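Local atomic coordinates of fat acid-binding protein (Eubacterium ventriosum, PDB entry 3NYI), a protein that binds the fatty acid stearic acid and, as a member of the DegV family, probably serves in lipid binding. Residues K6-S11 and R78-Q83; L134-V139 and S266-A271. All coordinates share one frame; numbering follows the deposited sequence.

In the fold
Both contacts lie in one chain, in series: contact 1 (6-11 with 78-83) closes before contact 2 (134-139 with 266-271) opens, their centres about 19 Å apart. Contact 1 packs helix 70-81 on strand 6-10 of the sheet that also holds strands 25-33 and 87-91. Contact 2 brings helix 128-143 against the turn leading into strand 270-271, an outermost strand of the second six-stranded sheet. The two meet where strand 6-10 packs on helix 128-143, with I7 CD1 3.6 Å from V139 CG2. Helix 128-143 thus touches a strand of one sheet and the turn before strand 270-271 of the other, where the T268 side chain is about 11 Å from the bound stearic acid.

Contact 1: K6-S11 and R78-Q83; sequences KIVSDS and RSFVEQ
The aliphatic chain of K6 runs over one face of the F80 ring, and this is the close-packed part of the contact. K6 CG comes within 3.5 Å of F80 CD1 and lies 3.8 Å from the ring centroid, only 21° off the ring normal, which meets the geometry of a CH-pi interaction. K6 CB sits on the CG-CD2 side, 3.9 Å from F80 CD2, whereas K6 CD reaches the opposite rim at 3.6 Å from F80 CE1. With CG anti to the carbonyl carbon (chi1 -73°) and a bend at chi2, the chain thus passes across the ring, at about a right angle to the F80 side chain. The amino group continues beyond the rim to a salt bridge with D24 and a cation-pi contact with F85, so the ring receives the methylenes while the charge is met elsewhere.

V8 makes the looser part: its CG2 stands 4.0 Å from F80 CE2, approaching obliquely. T26 and V87, on the two neighbouring strands, also touch F80, and V76 of the same helix touches V8. The solvent side lies toward exposed E82 and Q83. There Q83 NE2 turns back to S79 O at 2.9 Å, a nearly straight bond (165°) that reaches the oxygen from above its carbonyl plane. Strands 6-10 and 87-91 are adjacent and parallel, and helix 70-81, which precedes 87-91, packs on both through F80: the helix-on-parallel-strands packing of an alpha/beta fold, here in a DegV family protein.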
loop_
_atom_site.group_PDB
_atom_site.type_symbol
_atom_site.label_atom_id
_atom_site.label_comp_id
_atom_site.label_asym_id
_atom_site.label_seq_id
_atom_site.Cartn_x
_atom_site.Cartn_y
_atom_site.Cartn_z
ATOM N N LYS A 6 -13.595 13.808 5.721
ATOM C CA LYS A 6 -12.185 14.014 5.515
ATOM C C LYS A 6 -11.491 12.653 5.564
ATOM O O LYS A 6 -11.383 12.034 6.629
ATOM C CB LYS A 6 -11.624 14.960 6.569
ATOM C CG LYS A 6 -12.039 16.400 6.358
ATOM C CD LYS A 6 -11.390 16.999 5.122
ATOM C CE LYS A 6 -11.768 18.474 4.980
ATOM N NZ LYS A 6 -10.922 19.197 3.991
ATOM N N ILE A 7 -11.061 12.182 4.395
ATOM C CA ILE A 7 -10.355 10.905 4.279
ATOM C C ILE A 7 -8.873 11.080 4.628
ATOM O O ILE A 7 -8.210 11.986 4.122
ATOM C CB ILE A 7 -10.533 10.316 2.873
ATOM C CG1 ILE A 7 -12.023 10.058 2.621
ATOM C CG2 ILE A 7 -9.708 9.039 2.705
ATOM C CD1 ILE A 7 -12.367 9.651 1.201
ATOM N N VAL A 8 -8.373 10.228 5.522
ATOM C CA VAL A 8 -6.976 10.257 5.933
ATOM C C VAL A 8 -6.349 8.869 5.714
ATOM O O VAL A 8 -7.028 7.848 5.826
ATOM C CB VAL A 8 -6.847 10.665 7.426
ATOM C CG1 VAL A 8 -5.366 10.788 7.856
ATOM C CG2 VAL A 8 -7.614 11.977 7.692
ATOM N N SER A 9 -5.069 8.837 5.364
ATOM C CA SER A 9 -4.337 7.567 5.286
ATOM C C SER A 9 -2.923 7.791 5.770
ATOM O O SER A 9 -2.442 8.930 5.752
ATOM C CB SER A 9 -4.309 7.042 3.847
ATOM O OG SER A 9 -3.576 5.817 3.753
ATOM N N ASP A 10 -2.262 6.724 6.224
ATOM C CA ASP A 10 -0.834 6.798 6.485
ATOM C C ASP A 10 -0.121 6.726 5.145
ATOM O O ASP A 10 -0.723 6.367 4.122
ATOM C CB ASP A 10 -0.356 5.730 7.494
ATOM C CG ASP A 10 -0.503 4.295 6.976
ATOM O OD1 ASP A 10 -0.504 4.106 5.749
ATOM O OD2 ASP A 10 -0.592 3.357 7.810
ATOM N N SER A 11 1.153 7.085 5.133
ATOM C CA SER A 11 1.857 7.256 3.861
ATOM C C SER A 11 2.171 5.952 3.130
ATOM O O SER A 11 2.753 5.977 2.045
ATOM C CB SER A 11 3.140 8.078 4.046
ATOM O OG SER A 11 3.989 7.457 4.993
ATOM N N ARG A 78 -7.733 16.092 15.232
ATOM C CA ARG A 78 -8.211 17.236 15.999
ATOM C C ARG A 78 -8.590 18.420 15.113
ATOM O O ARG A 78 -9.651 19.020 15.284
ATOM C CB ARG A 78 -7.159 17.665 17.027
ATOM C CG ARG A 78 -7.744 18.160 18.334
ATOM C CD ARG A 78 -6.668 18.704 19.260
ATOM N NE ARG A 78 -5.577 17.752 19.463
ATOM C CZ ARG A 78 -5.523 16.870 20.457
ATOM N NH1 ARG A 78 -6.504 16.806 21.353
ATOM N NH2 ARG A 78 -4.481 16.052 20.558
ATOM N N SER A 79 -7.728 18.755 14.160
ATOM C CA SER A 79 -7.973 19.916 13.311
ATOM C C SER A 79 -9.234 19.758 12.460
ATOM O O SER A 79 -9.981 20.718 12.266
ATOM C CB SER A 79 -6.757 20.216 12.431
ATOM O OG SER A 79 -6.615 19.254 11.399
ATOM N N PHE A 80 -9.479 18.552 11.955
ATOM C CA PHE A 80 -10.701 18.297 11.203
ATOM C C PHE A 80 -11.929 18.312 12.116
ATOM O O PHE A 80 -12.944 18.932 11.791
ATOM C CB PHE A 80 -10.619 16.961 10.445
ATOM C CG PHE A 80 -9.666 16.975 9.280
ATOM C CD1 PHE A 80 -9.653 18.037 8.384
ATOM C CD2 PHE A 80 -8.794 15.913 9.065
ATOM C CE1 PHE A 80 -8.779 18.050 7.300
ATOM C CE2 PHE A 80 -7.919 15.920 7.981
ATOM C CZ PHE A 80 -7.913 16.990 7.101
ATOM N N VAL A 81 -11.827 17.634 13.258
ATOM C CA VAL A 81 -12.951 17.496 14.188
ATOM C C VAL A 81 -13.448 18.829 14.783
ATOM O O VAL A 81 -14.650 19.026 14.981
ATOM C CB VAL A 81 -12.614 16.514 15.329
ATOM C CG1 VAL A 81 -13.509 16.757 16.528
ATOM C CG2 VAL A 81 -12.745 15.074 14.837
ATOM N N GLU A 82 -12.532 19.742 15.074
ATOM C CA GLU A 82 -12.956 21.028 15.615
ATOM C C GLU A 82 -13.649 21.859 14.536
ATOM O O GLU A 82 -14.302 22.861 14.831
ATOM C CB GLU A 82 -11.786 21.783 16.244
ATOM C CG GLU A 82 -10.632 22.055 15.306
ATOM C CD GLU A 82 -9.378 22.489 16.048
ATOM O OE1 GLU A 82 -8.615 23.309 15.494
ATOM O OE2 GLU A 82 -9.158 22.016 17.186
ATOM N N GLN A 83 -13.512 21.427 13.287
ATOM C CA GLN A 83 -14.224 22.052 12.177
ATOM C C GLN A 83 -15.559 21.359 11.910
ATOM O O GLN A 83 -16.308 21.765 11.021
ATOM C CB GLN A 83 -13.383 22.021 10.900
ATOM C CG GLN A 83 -12.169 22.923 10.903
ATOM C CD GLN A 83 -11.371 22.805 9.616
ATOM O OE1 GLN A 83 -11.637 23.507 8.639
ATOM N NE2 GLN A 83 -10.392 21.904 9.607
#

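Contact 2: L134-V139 and S266-A271; sequences LIDQFV and SETNVA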
loop_
_atom_site.group_PDB
_atom_site.type_symbol
_atom_site.label_atom_id
_atom_site.label_comp_id
_atom_site.label_asym_id
_atom_site.label_seq_id
_atom_site.Cartn_x
_atom_site.Cartn_y
_atom_site.Cartn_z
ATOM N N LEU A 134 -8.116 0.500 -2.297
ATOM C CA LEU A 134 -9.204 0.503 -1.329
ATOM C C LEU A 134 -9.663 1.924 -1.020
ATOM O O LEU A 134 -10.854 2.207 -0.993
ATOM C CB LEU A 134 -8.805 -0.211 -0.031
ATOM C CG LEU A 134 -9.922 -0.285 1.016
ATOM C CD1 LEU A 134 -11.028 -1.257 0.560
ATOM C CD2 LEU A 134 -9.368 -0.709 2.381
ATOM N N ILE A 135 -8.715 2.821 -0.763
ATOM C CA ILE A 135 -9.077 4.196 -0.514
ATOM C C ILE A 135 -9.868 4.753 -1.693
ATOM O O ILE A 135 -10.893 5.407 -1.524
ATOM C CB ILE A 135 -7.835 5.055 -0.263
ATOM C CG1 ILE A 135 -7.242 4.690 1.099
ATOM C CG2 ILE A 135 -8.212 6.509 -0.287
ATOM C CD1 ILE A 135 -5.768 5.172 1.293
ATOM N N ASP A 136 -9.387 4.468 -2.889
ATOM C CA ASP A 136 -10.068 4.929 -4.096
ATOM C C ASP A 136 -11.490 4.360 -4.247
ATOM O O ASP A 136 -12.394 5.065 -4.685
ATOM C CB ASP A 136 -9.220 4.646 -5.341
ATOM C CG ASP A 136 -9.838 5.222 -6.604
ATOM O OD1 ASP A 136 -10.041 6.458 -6.659
ATOM O OD2 ASP A 136 -10.150 4.427 -7.514
ATOM N N GLN A 137 -11.705 3.105 -3.870
ATOM C CA GLN A 137 -13.074 2.585 -3.885
ATOM C C GLN A 137 -13.933 3.396 -2.917
ATOM O O GLN A 137 -15.066 3.732 -3.222
ATOM C CB GLN A 137 -13.125 1.097 -3.539
ATOM C CG GLN A 137 -12.641 0.186 -4.665
ATOM C CD GLN A 137 -13.531 0.278 -5.903
ATOM O OE1 GLN A 137 -14.747 0.155 -5.804
ATOM N NE2 GLN A 137 -12.923 0.515 -7.067
ATOM N N PHE A 138 -13.377 3.736 -1.754
ATOM C CA PHE A 138 -14.109 4.524 -0.771
ATOM C C PHE A 138 -14.399 5.926 -1.303
ATOM O O PHE A 138 -15.511 6.426 -1.171
ATOM C CB PHE A 138 -13.319 4.620 0.552
ATOM C CG PHE A 138 -14.194 4.847 1.743
ATOM C CD1 PHE A 138 -14.847 3.780 2.342
ATOM C CD2 PHE A 138 -14.391 6.127 2.244
ATOM C CE1 PHE A 138 -15.678 3.977 3.423
ATOM C CE2 PHE A 138 -15.220 6.335 3.333
ATOM C CZ PHE A 138 -15.863 5.259 3.925
ATOM N N VAL A 139 -13.388 6.557 -1.898
ATOM C CA VAL A 139 -13.563 7.867 -2.526
ATOM C C VAL A 139 -14.659 7.812 -3.592
ATOM O O VAL A 139 -15.514 8.701 -3.666
ATOM C CB VAL A 139 -12.249 8.383 -3.152
ATOM C CG1 VAL A 139 -12.524 9.583 -4.071
ATOM C CG2 VAL A 139 -11.235 8.739 -2.057
ATOM N N SER A 266 -5.294 4.290 -14.121
ATOM C CA SER A 266 -4.022 4.973 -13.944
ATOM C C SER A 266 -3.975 5.848 -12.702
ATOM O O SER A 266 -2.894 6.132 -12.181
ATOM C CB SER A 266 -3.674 5.786 -15.197
ATOM O OG SER A 266 -4.723 6.678 -15.510
ATOM N N GLU A 267 -5.137 6.279 -12.223
ATOM C CA GLU A 267 -5.173 7.129 -11.037
ATOM C C GLU A 267 -4.517 6.450 -9.840
ATOM O O GLU A 267 -3.918 7.115 -8.990
ATOM C CB GLU A 267 -6.609 7.522 -10.677
ATOM C CG GLU A 267 -7.089 8.814 -11.304
ATOM C CD GLU A 267 -8.221 9.455 -10.504
ATOM O OE1 GLU A 267 -8.058 10.616 -10.075
ATOM O OE2 GLU A 267 -9.263 8.792 -10.294
ATOM N N THR A 268 -4.629 5.125 -9.785
ATOM C CA THR A 268 -4.119 4.360 -8.642
ATOM C C THR A 268 -2.864 3.539 -8.935
ATOM O O THR A 268 -2.464 2.704 -8.129
ATOM C CB THR A 268 -5.207 3.469 -8.010
ATOM O OG1 THR A 268 -5.986 2.844 -9.044
ATOM C CG2 THR A 268 -6.135 4.327 -7.129
ATOM N N ASN A 269 -2.242 3.771 -10.087
ATOM C CA ASN A 269 -0.882 3.300 -10.294
ATOM C C ASN A 269 -0.031 4.011 -9.243
ATOM O O ASN A 269 -0.317 5.148 -8.897
ATOM C CB ASN A 269 -0.367 3.687 -11.688
ATOM C CG ASN A 269 -0.974 2.841 -12.792
ATOM O OD1 ASN A 269 -1.600 1.814 -12.522
ATOM N ND2 ASN A 269 -0.790 3.267 -14.045
ATOM N N VAL A 270 0.998 3.358 -8.729
ATOM C CA VAL A 270 1.832 4.021 -7.724
ATOM C C VAL A 270 3.317 3.858 -7.977
ATOM O O VAL A 270 3.772 2.822 -8.463
ATOM C CB VAL A 270 1.528 3.512 -6.303
ATOM C CG1 VAL A 270 0.104 3.890 -5.890
ATOM C CG2 VAL A 270 1.772 1.990 -6.199
ATOM N N ALA A 271 4.073 4.894 -7.633
ATOM C CA ALA A 271 5.502 4.747 -7.461
ATOM C C ALA A 271 5.646 4.213 -6.041
ATOM O O ALA A 271 5.372 4.926 -5.070
ATOM C CB ALA A 271 6.200 6.097 -7.604
HETATM O O HOH W 1 -8.528 3.390 -9.380
#
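D136 sets its CB against the methyl of T268, with CB 3.6 Å from T268 CG2 and the carboxylate carbon CG 3.8 Å from the same methyl. CG2 is the T268 atom that makes the direct packing contact, and the two side chains cross at about a right angle. Having CG of D136 anti to the backbone N (chi1 -175°) brings the carboxylate alongside the methyl, OD2 4.0 Å from T268 CG2.

No hydrogen bond joins the two segments directly; a water does so instead. It donates to D136 OD2 at 2.7 Å and is hydrogen-bonded to T268 OG1 at 2.6 Å. The chi1 of T268 (42°) places OG1 between the backbone N and the carbonyl carbon, leaving CG2 to meet the aspartate. OG1 also bonds to S239 OG, on a strand next to 270-271 in the sheet.

T268 belongs to the turn after the short 3-10 segment 266-267, just before strand 270-271, which pairs in parallel with strand 236-242 at one side of a mixed six-stranded sheet. Helix 128-143 therefore packs against the turn that leads into the edge strand 270-271, and the T268 side chain is about 11 Å from the bound stearic acid.

E267 approaches the same carboxylate, its OE2 4.4 Å from D136 OD1, a pair of like charges without contact. R140 and K22, one on each acid, would probably offset the repulsion. D136 is held by Y19 through OD1 and by R140 through OD2, while E267 OE1 has a salt bridge to K22 and a hydrogen bond with H23.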